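Local coordinates for protein ethylbenzene dehydrogenase alpha-subunit (Aromatoleum aromaticum, PDB 2IVF) that is a molybdopterin-family oxidoreductase subunit that holds a molybdenum atom, two pterin guanine dinucleotide cofactors and an iron-sulfur cluster, at residues L578-E583 against H818-E823; G751-D756 against E760-E765. All blocks are in the same frame, centred on the assembly; numbering follows the deposited sequence.

Interaction 1. Residues L578-E583 against H818-E823; sequences LDEAKE and HDWYLE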
ATOM      1  N   LEU A 578      38.331   2.853  -2.678  1.00 25.57           N
ATOM      2  CA  LEU A 578      38.325   1.448  -3.130  1.00 25.86           C
ATOM      3  C   LEU A 578      39.725   0.907  -3.404  1.00 26.36           C
ATOM      4  O   LEU A 578      40.087  -0.179  -2.939  1.00 25.01           O
ATOM      5  CB  LEU A 578      37.466   1.303  -4.391  1.00 26.21           C
ATOM      6  CG  LEU A 578      37.338  -0.081  -5.034  1.00 26.01           C
ATOM      7  CD1 LEU A 578      36.780  -1.108  -4.094  1.00 25.59           C
ATOM      8  CD2 LEU A 578      36.459   0.053  -6.250  1.00 25.25           C
ATOM      9  N   ASP A 579      40.501   1.660  -4.175  1.00 26.36           N
ATOM     10  CA  ASP A 579      41.867   1.251  -4.467  1.00 28.09           C
ATOM     11  C   ASP A 579      42.682   1.045  -3.209  1.00 28.07           C
ATOM     12  O   ASP A 579      43.481   0.122  -3.143  1.00 29.18           O
ATOM     13  CB  ASP A 579      42.566   2.272  -5.364  1.00 29.00           C
ATOM     14  CG  ASP A 579      42.176   2.124  -6.824  1.00 32.36           C
ATOM     15  OD1 ASP A 579      41.254   1.316  -7.149  1.00 35.38           O
ATOM     16  OD2 ASP A 579      42.793   2.832  -7.647  1.00 35.91           O
ATOM     17  N   GLU A 580      42.520   1.939  -2.237  1.00 28.35           N
ATOM     18  CA  GLU A 580      43.245   1.853  -0.976  1.00 28.61           C
ATOM     19  C   GLU A 580      42.794   0.609  -0.209  1.00 28.45           C
ATOM     20  O   GLU A 580      43.595  -0.134   0.347  1.00 28.33           O
ATOM     21  CB  GLU A 580      42.982   3.107  -0.145  1.00 28.55           C
ATOM     22  CG  GLU A 580      43.849   3.160   1.085  1.00 29.24           C
ATOM     23  CD  GLU A 580      43.395   4.183   2.093  1.00 29.90           C
ATOM     24  OE1 GLU A 580      42.703   5.148   1.720  1.00 35.77           O
ATOM     25  OE2 GLU A 580      43.748   4.025   3.272  1.00 32.71           O
ATOM     26  N   ALA A 581      41.495   0.392  -0.205  1.00 28.21           N
ATOM     27  CA  ALA A 581      40.908  -0.756   0.459  1.00 29.12           C
ATOM     28  C   ALA A 581      41.360  -2.073  -0.144  1.00 29.37           C
ATOM     29  O   ALA A 581      41.710  -2.991   0.598  1.00 30.12           O
ATOM     30  CB  ALA A 581      39.403  -0.665   0.451  1.00 28.03           C
ATOM     31  N   LYS A 582      41.395  -2.184  -1.470  1.00 30.25           N
ATOM     32  CA  LYS A 582      41.923  -3.440  -2.057  1.00 30.26           C
ATOM     33  C   LYS A 582      43.401  -3.598  -1.941  1.00 30.18           C
ATOM     34  O   LYS A 582      43.889  -4.723  -1.888  1.00 29.46           O
ATOM     35  CB  LYS A 582      41.470  -3.713  -3.488  1.00 30.93           C
ATOM     36  CG  LYS A 582      41.656  -2.638  -4.496  1.00 33.15           C
ATOM     37  CD  LYS A 582      40.299  -2.487  -5.280  1.00 35.22           C
ATOM     38  CE  LYS A 582      40.076  -3.589  -6.344  1.00 34.53           C
ATOM     39  NZ  LYS A 582      41.130  -3.595  -7.371  1.00 35.16           N
ATOM     40  N   GLU A 583      44.122  -2.491  -1.888  1.00 30.15           N
ATOM     41  CA  GLU A 583      45.561  -2.554  -1.659  1.00 30.83           C
ATOM     42  C   GLU A 583      45.819  -3.182  -0.303  1.00 30.32           C
ATOM     43  O   GLU A 583      46.765  -3.928  -0.149  1.00 30.67           O
ATOM     44  CB  GLU A 583      46.199  -1.167  -1.729  1.00 30.91           C
ATOM     45  CG  GLU A 583      47.617  -1.190  -2.188  1.00 35.83           C
ATOM     46  CD  GLU A 583      47.761  -1.728  -3.611  1.00 40.54           C
ATOM     47  OE1 GLU A 583      46.818  -1.544  -4.423  1.00 44.13           O
ATOM     48  OE2 GLU A 583      48.811  -2.338  -3.905  1.00 42.86           O
ATOM     49  N   HIS A 818      39.227   4.270  13.802  1.00 22.21           N
ATOM     50  CA  HIS A 818      39.820   3.860  12.541  1.00 21.63           C
ATOM     51  C   HIS A 818      40.243   5.130  11.813  1.00 21.59           C
ATOM     52  O   HIS A 818      39.507   6.112  11.784  1.00 20.53           O
ATOM     53  CB  HIS A 818      38.727   3.096  11.766  1.00 22.71           C
ATOM     54  CG  HIS A 818      39.165   2.493  10.471  1.00 23.13           C
ATOM     55  ND1 HIS A 818      39.446   3.246   9.350  1.00 24.62           N
ATOM     56  CD2 HIS A 818      39.312   1.196  10.100  1.00 25.09           C
ATOM     57  CE1 HIS A 818      39.798   2.441   8.358  1.00 24.05           C
ATOM     58  NE2 HIS A 818      39.727   1.190   8.787  1.00 22.52           N
ATOM     59  N   ASP A 819      41.421   5.092  11.198  1.00 21.06           N
ATOM     60  CA  ASP A 819      42.009   6.254  10.497  1.00 21.59           C
ATOM     61  C   ASP A 819      41.083   6.966   9.535  1.00 21.37           C
ATOM     62  O   ASP A 819      41.034   8.192   9.522  1.00 22.20           O
ATOM     63  CB  ASP A 819      43.283   5.829   9.756  1.00 20.89           C
ATOM     64  CG  ASP A 819      44.413   5.460  10.709  1.00 23.82           C
ATOM     65  OD1 ASP A 819      44.384   5.894  11.884  1.00 24.32           O
ATOM     66  OD2 ASP A 819      45.353   4.760  10.264  1.00 22.24           O
ATOM     67  N   TRP A 820      40.332   6.210   8.746  1.00 21.70           N
ATOM     68  CA  TRP A 820      39.410   6.816   7.791  1.00 22.25           C
ATOM     69  C   TRP A 820      38.350   7.651   8.494  1.00 21.56           C
ATOM     70  O   TRP A 820      37.984   8.742   8.032  1.00 22.61           O
ATOM     71  CB  TRP A 820      38.710   5.752   6.962  1.00 22.45           C
ATOM     72  CG  TRP A 820      39.570   5.073   5.930  1.00 23.58           C
ATOM     73  CD1 TRP A 820      40.895   4.937   5.918  1.00 23.26           C
ATOM     74  CD2 TRP A 820      39.070   4.314   4.831  1.00 23.69           C
ATOM     75  NE1 TRP A 820      41.289   4.194   4.819  1.00 23.80           N
ATOM     76  CE2 TRP A 820      40.168   3.791   4.147  1.00 24.32           C
ATOM     77  CE3 TRP A 820      37.789   4.052   4.356  1.00 24.35           C
ATOM     78  CZ2 TRP A 820      40.026   3.028   2.989  1.00 23.46           C
ATOM     79  CZ3 TRP A 820      37.646   3.290   3.218  1.00 23.50           C
ATOM     80  CH2 TRP A 820      38.754   2.782   2.556  1.00 23.69           C
ATOM     81  N   TYR A 821      37.796   7.115   9.575  1.00 22.21           N
ATOM     82  CA  TYR A 821      36.798   7.839  10.365  1.00 22.09           C
ATOM     83  C   TYR A 821      37.327   9.059  11.109  1.00 22.73           C
ATOM     84  O   TYR A 821      36.712  10.135  11.100  1.00 22.59           O
ATOM     85  CB  TYR A 821      36.074   6.885  11.328  1.00 23.01           C
ATOM     86  CG  TYR A 821      35.075   6.030  10.588  1.00 21.42           C
ATOM     87  CD1 TYR A 821      35.500   5.029   9.717  1.00 20.21           C
ATOM     88  CD2 TYR A 821      33.703   6.239  10.738  1.00 22.21           C
ATOM     89  CE1 TYR A 821      34.601   4.265   9.032  1.00 22.48           C
ATOM     90  CE2 TYR A 821      32.824   5.494  10.068  1.00 22.47           C
ATOM     91  CZ  TYR A 821      33.254   4.519   9.216  1.00 20.44           C
ATOM     92  OH  TYR A 821      32.332   3.797   8.559  1.00 25.01           O
ATOM     93  N   LEU A 822      38.490   8.898  11.717  1.00 22.48           N
ATOM     94  CA  LEU A 822      39.197   9.991  12.323  1.00 22.80           C
ATOM     95  C   LEU A 822      39.381  11.139  11.294  1.00 23.83           C
ATOM     96  O   LEU A 822      38.997  12.286  11.556  1.00 23.60           O
ATOM     97  CB  LEU A 822      40.550   9.477  12.832  1.00 22.87           C
ATOM     98  CG  LEU A 822      40.581   8.651  14.126  1.00 22.67           C
ATOM     99  CD1 LEU A 822      42.039   8.196  14.467  1.00 22.51           C
ATOM    100  CD2 LEU A 822      40.018   9.498  15.252  1.00 22.62           C
ATOM    101  N   GLU A 823      39.941  10.824  10.122  1.00 23.80           N
ATOM    102  CA  GLU A 823      40.239  11.846   9.106  1.00 23.84           C
ATOM    103  C   GLU A 823      38.964  12.473   8.498  1.00 23.37           C
ATOM    104  O   GLU A 823      38.966  13.649   8.183  1.00 22.73           O
ATOM    105  CB  GLU A 823      41.127  11.273   7.997  1.00 23.99           C
ATOM    106  CG  GLU A 823      42.589  11.141   8.442  1.00 26.87           C
ATOM    107  CD  GLU A 823      43.553  10.599   7.391  1.00 28.76           C
ATOM    108  OE1 GLU A 823      43.146  10.351   6.218  1.00 34.63           O
ATOM    109  OE2 GLU A 823      44.750  10.431   7.766  1.00 34.05           O
TER
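Two short helices, 574-583 and 819-824, are joined through a tryptophan-to-glutamate hydrogen bond: W820 reaches from the first turn of the later helix to E580 and A581 of the earlier one. The backbones stay well apart, with A581 CA 10.6 Å from W820 CA. The tryptophan NE1 donates to E580 OE2 over 2.9 Å, with an N-H...O angle of 152°. The oxygen lies at the edge of the indole, slightly off the ring plane, whereas the N-H arrives from above the carboxylate plane. E580 places CG anti to its backbone N (chi1 -172°), and the extended chain lays the carboxylate alongside the indole's nitrogen edge, the planes 55° apart. At the far end of the six-membered ring, W820 CH2 touches A581 CB at 4.1 Å. H818 is the N-cap of the tryptophan's helix: its ND1 accepts from W820 N at 3.2 Å, while its CE1 sits 3.5 Å above one indole face, displaced toward the rim. Y577 and W586 each meet the W820 ring edge-to-face. OE2 is shared between the indole N-H and a salt bridge to K584; with K572 bridging to OE1, the carboxylate is probably ionised and its charge largely balanced.

Interaction 2. Residues G751-D756 against E760-E765; sequences GVFAKD and EKFKKE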
ATOM      1  N   GLY A 751      14.567 -25.498  15.045  1.00 25.94           N
ATOM      2  CA  GLY A 751      13.773 -24.939  16.139  1.00 25.25           C
ATOM      3  C   GLY A 751      12.823 -23.800  15.819  1.00 24.65           C
ATOM      4  O   GLY A 751      12.232 -23.188  16.721  1.00 24.28           O
ATOM      5  N   VAL A 752      12.680 -23.475  14.550  1.00 23.15           N
ATOM      6  CA  VAL A 752      11.782 -22.394  14.134  1.00 23.49           C
ATOM      7  C   VAL A 752      10.345 -22.883  14.236  1.00 23.21           C
ATOM      8  O   VAL A 752       9.459 -22.139  14.652  1.00 21.97           O
ATOM      9  CB  VAL A 752      12.163 -21.900  12.715  1.00 23.57           C
ATOM     10  CG1 VAL A 752      11.050 -21.094  12.058  1.00 24.86           C
ATOM     11  CG2 VAL A 752      13.512 -21.120  12.782  1.00 21.36           C
ATOM     12  N   PHE A 753      10.145 -24.146  13.911  1.00 22.69           N
ATOM     13  CA  PHE A 753       8.877 -24.818  14.168  1.00 22.51           C
ATOM     14  C   PHE A 753       9.185 -25.831  15.248  1.00 22.98           C
ATOM     15  O   PHE A 753      10.323 -26.291  15.387  1.00 22.63           O
ATOM     16  CB  PHE A 753       8.395 -25.540  12.914  1.00 23.21           C
ATOM     17  CG  PHE A 753       7.739 -24.663  11.865  1.00 22.10           C
ATOM     18  CD1 PHE A 753       7.651 -23.287  11.978  1.00 23.94           C
ATOM     19  CD2 PHE A 753       7.270 -25.252  10.692  1.00 25.11           C
ATOM     20  CE1 PHE A 753       7.078 -22.527  10.975  1.00 24.44           C
ATOM     21  CE2 PHE A 753       6.702 -24.489   9.673  1.00 23.83           C
ATOM     22  CZ  PHE A 753       6.617 -23.137   9.809  1.00 24.51           C
ATOM     23  N   ALA A 754       8.156 -26.197  16.010  1.00 23.14           N
ATOM     24  CA  ALA A 754       8.255 -27.324  16.907  1.00 23.73           C
ATOM     25  C   ALA A 754       8.651 -28.561  16.148  1.00 23.85           C
ATOM     26  O   ALA A 754       8.338 -28.724  14.943  1.00 22.69           O
ATOM     27  CB  ALA A 754       6.947 -27.533  17.618  1.00 23.92           C
ATOM     28  N   LYS A 755       9.371 -29.445  16.823  1.00 25.13           N
ATOM     29  CA  LYS A 755       9.820 -30.694  16.182  1.00 26.44           C
ATOM     30  C   LYS A 755       8.676 -31.551  15.616  1.00 25.92           C
ATOM     31  O   LYS A 755       8.848 -32.222  14.625  1.00 24.95           O
ATOM     32  CB  LYS A 755      10.642 -31.515  17.143  1.00 26.71           C
ATOM     33  CG  LYS A 755       9.811 -32.178  18.220  1.00 30.60           C
ATOM     34  CD  LYS A 755      10.666 -32.964  19.233  1.00 31.30           C
ATOM     35  CE  LYS A 755       9.738 -33.628  20.299  1.00 33.31           C
ATOM     36  NZ  LYS A 755      10.461 -34.221  21.499  1.00 37.53           N
ATOM     37  N   ASP A 756       7.518 -31.522  16.253  1.00 26.05           N
ATOM     38  CA  ASP A 756       6.325 -32.260  15.776  1.00 26.76           C
ATOM     39  C   ASP A 756       5.355 -31.441  14.889  1.00 26.43           C
ATOM     40  O   ASP A 756       4.238 -31.851  14.623  1.00 26.88           O
ATOM     41  CB  ASP A 756       5.574 -32.844  16.993  1.00 27.90           C
ATOM     42  CG  ASP A 756       4.989 -31.774  17.915  1.00 31.78           C
ATOM     43  OD1 ASP A 756       5.234 -30.561  17.717  1.00 34.18           O
ATOM     44  OD2 ASP A 756       4.266 -32.168  18.856  1.00 35.39           O
ATOM     45  N   GLU A 760       1.514 -31.410   7.407  1.00 26.39           N
ATOM     46  CA  GLU A 760       0.102 -31.691   7.615  1.00 27.22           C
ATOM     47  C   GLU A 760      -0.517 -30.683   8.605  1.00 27.00           C
ATOM     48  O   GLU A 760      -1.606 -30.123   8.357  1.00 27.48           O
ATOM     49  CB  GLU A 760      -0.054 -33.113   8.107  1.00 27.02           C
ATOM     50  CG  GLU A 760      -1.492 -33.527   8.379  1.00 31.35           C
ATOM     51  CD  GLU A 760      -2.243 -33.949   7.123  1.00 39.79           C
ATOM     52  OE1 GLU A 760      -1.740 -33.696   5.991  1.00 43.14           O
ATOM     53  OE2 GLU A 760      -3.338 -34.559   7.294  1.00 47.42           O
ATOM     54  N   LYS A 761       0.173 -30.403   9.708  1.00 26.30           N
ATOM     55  CA  LYS A 761      -0.390 -29.471  10.701  1.00 26.31           C
ATOM     56  C   LYS A 761      -0.396 -28.063  10.106  1.00 25.69           C
ATOM     57  O   LYS A 761      -1.370 -27.313  10.226  1.00 25.09           O
ATOM     58  CB  LYS A 761       0.408 -29.468  12.001  1.00 26.63           C
ATOM     59  CG  LYS A 761       0.307 -30.724  12.852  1.00 29.27           C
ATOM     60  CD  LYS A 761       0.810 -30.416  14.276  1.00 28.99           C
ATOM     61  CE  LYS A 761       1.093 -31.692  15.083  1.00 31.73           C
ATOM     62  NZ  LYS A 761       1.634 -31.358  16.458  1.00 32.62           N
ATOM     63  N   PHE A 762       0.706 -27.703   9.460  1.00 24.87           N
ATOM     64  CA  PHE A 762       0.833 -26.388   8.827  1.00 24.85           C
ATOM     65  C   PHE A 762      -0.259 -26.117   7.785  1.00 25.43           C
ATOM     66  O   PHE A 762      -0.836 -25.025   7.775  1.00 23.44           O
ATOM     67  CB  PHE A 762       2.208 -26.269   8.168  1.00 24.89           C
ATOM     68  CG  PHE A 762       2.574 -24.868   7.740  1.00 24.21           C
ATOM     69  CD1 PHE A 762       2.398 -23.795   8.593  1.00 25.80           C
ATOM     70  CD2 PHE A 762       3.159 -24.643   6.523  1.00 24.58           C
ATOM     71  CE1 PHE A 762       2.774 -22.520   8.209  1.00 24.66           C
ATOM     72  CE2 PHE A 762       3.525 -23.397   6.141  1.00 24.97           C
ATOM     73  CZ  PHE A 762       3.321 -22.335   6.976  1.00 25.79           C
ATOM     74  N   LYS A 763      -0.515 -27.094   6.913  1.00 24.88           N
ATOM     75  CA  LYS A 763      -1.548 -26.953   5.875  1.00 27.14           C
ATOM     76  C   LYS A 763      -2.924 -26.760   6.486  1.00 26.30           C
ATOM     77  O   LYS A 763      -3.741 -26.016   5.959  1.00 27.88           O
ATOM     78  CB  LYS A 763      -1.673 -28.218   5.032  1.00 27.47           C
ATOM     79  CG  LYS A 763      -0.949 -28.279   3.713  1.00 31.86           C
ATOM     80  CD  LYS A 763      -1.372 -29.582   2.961  1.00 32.14           C
ATOM     81  CE  LYS A 763      -1.438 -30.795   3.882  1.00 34.66           C
ATOM     82  NZ  LYS A 763      -1.701 -32.170   3.232  1.00 38.94           N
ATOM     83  N   LYS A 764      -3.190 -27.457   7.575  1.00 26.58           N
ATOM     84  CA  LYS A 764      -4.501 -27.401   8.205  1.00 26.50           C
ATOM     85  C   LYS A 764      -4.736 -26.078   8.948  1.00 25.68           C
ATOM     86  O   LYS A 764      -5.785 -25.451   8.785  1.00 24.23           O
ATOM     87  CB  LYS A 764      -4.704 -28.608   9.123  1.00 27.35           C
ATOM     88  CG  LYS A 764      -4.798 -29.922   8.364  1.00 29.20           C
ATOM     89  CD  LYS A 764      -5.056 -31.088   9.299  1.00 29.96           C
ATOM     90  CE  LYS A 764      -5.581 -32.319   8.570  1.00 32.89           C
ATOM     91  NZ  LYS A 764      -5.568 -33.500   9.492  1.00 35.54           N
ATOM     92  N   GLU A 765      -3.757 -25.656   9.763  1.00 24.81           N
ATOM     93  CA  GLU A 765      -3.871 -24.464  10.590  1.00 24.78           C
ATOM     94  C   GLU A 765      -3.644 -23.209   9.777  1.00 23.79           C
ATOM     95  O   GLU A 765      -4.198 -22.164  10.037  1.00 23.04           O
ATOM     96  CB  GLU A 765      -2.823 -24.532  11.691  1.00 24.65           C
ATOM     97  CG  GLU A 765      -2.971 -25.765  12.496  1.00 26.42           C
ATOM     98  CD  GLU A 765      -2.302 -25.692  13.834  1.00 26.96           C
ATOM     99  OE1 GLU A 765      -1.269 -25.008  13.947  1.00 29.64           O
ATOM    100  OE2 GLU A 765      -2.861 -26.343  14.749  1.00 32.78           O
TER
HETATM  101  O   HOH W   1       1.820 -33.594  18.208  1.00 45.07           O
HETATM  102  O   HOH W   2       3.050 -28.995  17.120  1.00 48.98           O
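F753 and F762 make the close-packed half of this contact, both buried, and D756 and K761 make its exposed half. The edge of F753 is turned toward the face of F762, CZ lying 4.2 Å from F762 CE1; the ring centroids are 5.5 Å apart and the planes are inclined at 50°, an edge-to-face pair well short of perpendicular. A trans chi1 of -168° swings the F762 ring off the helix toward F753. M661 of strand 659-661 touches both rings, and Y757 and F671 each meet F753 edge-to-face. The arrangement is a short connection between two helices: residues 751-756 leave helix 736-749, and the chain folds back so that the first turn of helix 759-765 packs against the loop. On the solvent side the fit is much looser. The salt bridge from K761 NZ to D756 OD2 is long, 3.7 Å, and two waters fill out the link, one donating to OD2 and the other to OD1, each accepting from NZ. The lysine chain is extended beyond CG and passes the D756 backbone, with CE 3.2 Å from D756 O.

How the interactions relate
Interactions 1 and 2 lie on opposite sides of the chain's centre, 49 Å apart between their centres and about 32 Å at their nearest atoms, so neither touches the other. They differ in reach along the sequence. Interaction 1 brings together segments separated by 234 residues, and residues 751-765, which form interaction 2, fall within that span; interaction 2 itself skips only three residues. In interaction 2 the side chain of F762 lies about 13 Å from the iron-sulfur cluster. Residues 578-583 belong to the molybdopterin oxidoreductase family region, and no other protein chain of the assembly touches either contact.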